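Local coordinates for protein myosin-2 (Saccharomyces cerevisiae, PDB 6IXO) that carries organelles and other cargo along actin cables as a class V myosin, this piece being its globular cargo-binding tail domain, at residues E64-G69 / V141-E146. Residues are numbered along the deposited sequence; the frame is centred on the assembly and turned at random.
Sequences EMWRFG and VSLVTE
W66 reaches from helix 53-67 to helix 134-180 and meets L143 and V144 in a small van der Waals contact that buries 116 Å² in all. With W66 and V144 still 10.1 Å apart at their CA atoms, the indole supplies most of the reach. Its CG stands anti to the carbonyl carbon (chi1 -71°), which carries the ring out from the last turn of its helix. The CG2 methyl of V144 lies over one face, displaced toward the rim of the six-membered ring, and is 4.1 Å from CZ2 of W66. L143 comes to the pyrrole part: its CD2 methyl approaches NE1 of W66 obliquely at 4.0 Å. No hydrogen bond or salt bridge crosses between the segments.

The polar groups of the two segments are engaged elsewhere. R67 turns away from the indole and forms a salt bridge with E64, NH1 of R67 to OE1 of E64 at 2.9 Å; OE1 offers its syn lone pair and lies close to the guanidinium plane. CZ of F68 covers the centre of one guanidinium face, and Q415 accepts a further bond from R67 NH1. Just beyond W66 the helix closes in a Schellman motif, with G69 at positive phi as the C-prime residue and its N bonded to O of W66 at 2.7 Å. On the other helix, O of V141 is gripped from opposite faces of its plane by N and OG1 of T145, the hydroxyl at 2.6 Å.

Y140 of helix 134-180 meets the W66 ring edge-to-face. Helix 71-90 touches both partners, through S74 on W66 and E75 on L143, while I122 of helix 97-124 packs on V144; the contact thus joins the C-terminal end of helix 53-67 to the early turns of the long helix 134-180 within this all-alpha tail domain.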
ATOM      1  N   GLU A  64     -18.681 -16.654  19.275  1.00 45.76           N
ATOM      2  CA  GLU A  64     -19.872 -17.047  20.037  1.00 46.57           C
ATOM      3  C   GLU A  64     -20.719 -17.974  19.180  1.00 46.46           C
ATOM      4  O   GLU A  64     -21.278 -18.959  19.680  1.00 51.39           O
ATOM      5  CB  GLU A  64     -20.704 -15.844  20.488  1.00 49.38           C
ATOM      6  CG  GLU A  64     -20.117 -15.109  21.641  1.00 51.33           C
ATOM      7  CD  GLU A  64     -19.928 -16.005  22.844  1.00 54.84           C
ATOM      8  OE1 GLU A  64     -20.902 -16.663  23.257  1.00 59.05           O
ATOM      9  OE2 GLU A  64     -18.801 -16.057  23.370  1.00 53.58           O
ATOM     10  N   MET A  65     -20.803 -17.665  17.882  1.00 44.06           N
ATOM     11  CA  MET A  65     -21.522 -18.552  16.972  1.00 48.90           C
ATOM     12  C   MET A  65     -20.923 -19.962  16.990  1.00 55.06           C
ATOM     13  O   MET A  65     -21.653 -20.962  17.084  1.00 52.74           O
ATOM     14  CB  MET A  65     -21.508 -17.990  15.561  1.00 49.14           C
ATOM     15  CG  MET A  65     -22.473 -16.851  15.359  1.00 47.41           C
ATOM     16  SD  MET A  65     -22.267 -16.220  13.682  1.00 46.07           S
ATOM     17  CE  MET A  65     -23.567 -14.992  13.633  1.00 42.86           C
ATOM     18  N   TRP A  66     -19.594 -20.049  16.923  1.00 50.21           N
ATOM     19  CA  TRP A  66     -18.957 -21.365  17.005  1.00 49.79           C
ATOM     20  C   TRP A  66     -19.226 -22.050  18.332  1.00 53.17           C
ATOM     21  O   TRP A  66     -19.569 -23.227  18.354  1.00 53.95           O
ATOM     22  CB  TRP A  66     -17.459 -21.264  16.787  1.00 48.30           C
ATOM     23  CG  TRP A  66     -17.135 -20.940  15.394  1.00 48.09           C
ATOM     24  CD1 TRP A  66     -17.954 -21.061  14.307  1.00 49.08           C
ATOM     25  CD2 TRP A  66     -15.902 -20.415  14.916  1.00 44.62           C
ATOM     26  NE1 TRP A  66     -17.296 -20.651  13.182  1.00 45.72           N
ATOM     27  CE2 TRP A  66     -16.032 -20.251  13.527  1.00 42.63           C
ATOM     28  CE3 TRP A  66     -14.694 -20.086  15.531  1.00 40.89           C
ATOM     29  CZ2 TRP A  66     -15.007 -19.776  12.737  1.00 43.55           C
ATOM     30  CZ3 TRP A  66     -13.671 -19.580  14.746  1.00 40.06           C
ATOM     31  CH2 TRP A  66     -13.833 -19.439  13.357  1.00 45.66           C
ATOM     32  N   ARG A  67     -19.057 -21.316  19.427  1.00 52.95           N
ATOM     33  CA  ARG A  67     -19.306 -21.855  20.765  1.00 52.43           C
ATOM     34  C   ARG A  67     -20.694 -22.485  20.893  1.00 51.81           C
ATOM     35  O   ARG A  67     -20.887 -23.491  21.598  1.00 52.46           O
ATOM     36  CB  ARG A  67     -19.132 -20.740  21.792  1.00 54.18           C
ATOM     37  CG  ARG A  67     -19.562 -21.099  23.190  1.00 60.59           C
ATOM     38  CD  ARG A  67     -19.811 -19.844  23.977  1.00 65.00           C
ATOM     39  NE  ARG A  67     -20.330 -20.183  25.290  1.00 75.61           N
ATOM     40  CZ  ARG A  67     -20.876 -19.313  26.125  1.00 82.01           C
ATOM     41  NH1 ARG A  67     -20.977 -18.033  25.776  1.00 80.45           N
ATOM     42  NH2 ARG A  67     -21.324 -19.734  27.306  1.00 89.00           N
ATOM     43  N   PHE A  68     -21.680 -21.891  20.239  1.00 50.73           N
ATOM     44  CA  PHE A  68     -23.041 -22.409  20.311  1.00 55.40           C
ATOM     45  C   PHE A  68     -23.312 -23.366  19.157  1.00 55.22           C
ATOM     46  O   PHE A  68     -24.429 -23.799  18.974  1.00 55.04           O
ATOM     47  CB  PHE A  68     -24.056 -21.264  20.299  1.00 55.87           C
ATOM     48  CG  PHE A  68     -24.195 -20.564  21.627  1.00 58.31           C
ATOM     49  CD1 PHE A  68     -24.908 -21.150  22.659  1.00 61.25           C
ATOM     50  CD2 PHE A  68     -23.615 -19.317  21.841  1.00 57.29           C
ATOM     51  CE1 PHE A  68     -25.049 -20.521  23.887  1.00 60.80           C
ATOM     52  CE2 PHE A  68     -23.742 -18.678  23.075  1.00 56.80           C
ATOM     53  CZ  PHE A  68     -24.471 -19.284  24.097  1.00 58.96           C
ATOM     54  N   GLY A  69     -22.277 -23.691  18.385  1.00 57.89           N
ATOM     55  CA  GLY A  69     -22.421 -24.577  17.244  1.00 57.38           C
ATOM     56  C   GLY A  69     -23.318 -24.032  16.145  1.00 59.32           C
ATOM     57  O   GLY A  69     -23.923 -24.790  15.387  1.00 55.09           O
ATOM     58  N   VAL A 141     -13.350 -28.353  11.450  1.00 50.50           N
ATOM     59  CA  VAL A 141     -11.955 -28.072  11.124  1.00 50.91           C
ATOM     60  C   VAL A 141     -11.860 -27.626   9.672  1.00 47.32           C
ATOM     61  O   VAL A 141     -11.091 -26.710   9.319  1.00 43.74           O
ATOM     62  CB  VAL A 141     -11.072 -29.316  11.362  1.00 49.91           C
ATOM     63  CG1 VAL A 141      -9.615 -29.054  10.921  1.00 47.37           C
ATOM     64  CG2 VAL A 141     -11.098 -29.659  12.804  1.00 52.92           C
ATOM     65  N   SER A 142     -12.667 -28.265   8.834  1.00 49.47           N
ATOM     66  CA  SER A 142     -12.684 -28.004   7.399  1.00 55.31           C
ATOM     67  C   SER A 142     -13.207 -26.594   7.105  1.00 53.23           C
ATOM     68  O   SER A 142     -12.677 -25.879   6.255  1.00 45.80           O
ATOM     69  CB  SER A 142     -13.529 -29.076   6.698  1.00 63.46           C
ATOM     70  OG  SER A 142     -13.479 -28.893   5.294  1.00 72.71           O
ATOM     71  N   LEU A 143     -14.235 -26.191   7.845  1.00 54.90           N
ATOM     72  CA  LEU A 143     -14.777 -24.838   7.753  1.00 52.11           C
ATOM     73  C   LEU A 143     -13.767 -23.760   8.148  1.00 45.57           C
ATOM     74  O   LEU A 143     -13.626 -22.742   7.470  1.00 45.79           O
ATOM     75  CB  LEU A 143     -16.023 -24.724   8.646  1.00 59.70           C
ATOM     76  CG  LEU A 143     -16.533 -23.328   9.037  1.00 68.11           C
ATOM     77  CD1 LEU A 143     -17.278 -22.668   7.903  1.00 69.02           C
ATOM     78  CD2 LEU A 143     -17.421 -23.398  10.273  1.00 78.23           C
ATOM     79  N   VAL A 144     -13.083 -23.969   9.264  1.00 42.35           N
ATOM     80  CA  VAL A 144     -12.160 -22.951   9.746  1.00 40.80           C
ATOM     81  C   VAL A 144     -10.953 -22.896   8.814  1.00 37.50           C
ATOM     82  O   VAL A 144     -10.386 -21.828   8.570  1.00 37.29           O
ATOM     83  CB  VAL A 144     -11.710 -23.234  11.202  1.00 39.59           C
ATOM     84  CG1 VAL A 144     -10.700 -22.173  11.684  1.00 39.76           C
ATOM     85  CG2 VAL A 144     -12.921 -23.263  12.107  1.00 43.34           C
ATOM     86  N   THR A 145     -10.553 -24.052   8.297  1.00 39.02           N
ATOM     87  CA  THR A 145      -9.438 -24.071   7.363  1.00 39.56           C
ATOM     88  C   THR A 145      -9.770 -23.268   6.104  1.00 38.73           C
ATOM     89  O   THR A 145      -8.938 -22.514   5.628  1.00 35.23           O
ATOM     90  CB  THR A 145      -9.073 -25.493   6.987  1.00 39.81           C
ATOM     91  OG1 THR A 145      -8.753 -26.211   8.182  1.00 41.82           O
ATOM     92  CG2 THR A 145      -7.866 -25.497   6.037  1.00 46.71           C
ATOM     93  N   GLU A 146     -10.983 -23.423   5.578  1.00 42.32           N
ATOM     94  CA  GLU A 146     -11.424 -22.652   4.409  1.00 43.09           C
ATOM     95  C   GLU A 146     -11.517 -21.189   4.741  1.00 40.54           C
ATOM     96  O   GLU A 146     -11.229 -20.320   3.893  1.00 39.63           O
ATOM     97  CB  GLU A 146     -12.785 -23.130   3.900  1.00 54.32           C
ATOM     98  CG  GLU A 146     -12.773 -24.512   3.303  1.00 75.03           C
ATOM     99  CD  GLU A 146     -14.148 -24.932   2.816  1.00 91.12           C
ATOM    100  OE1 GLU A 146     -15.055 -24.064   2.789  1.00 95.94           O
ATOM    101  OE2 GLU A 146     -14.315 -26.125   2.465  1.00 97.52           O
TER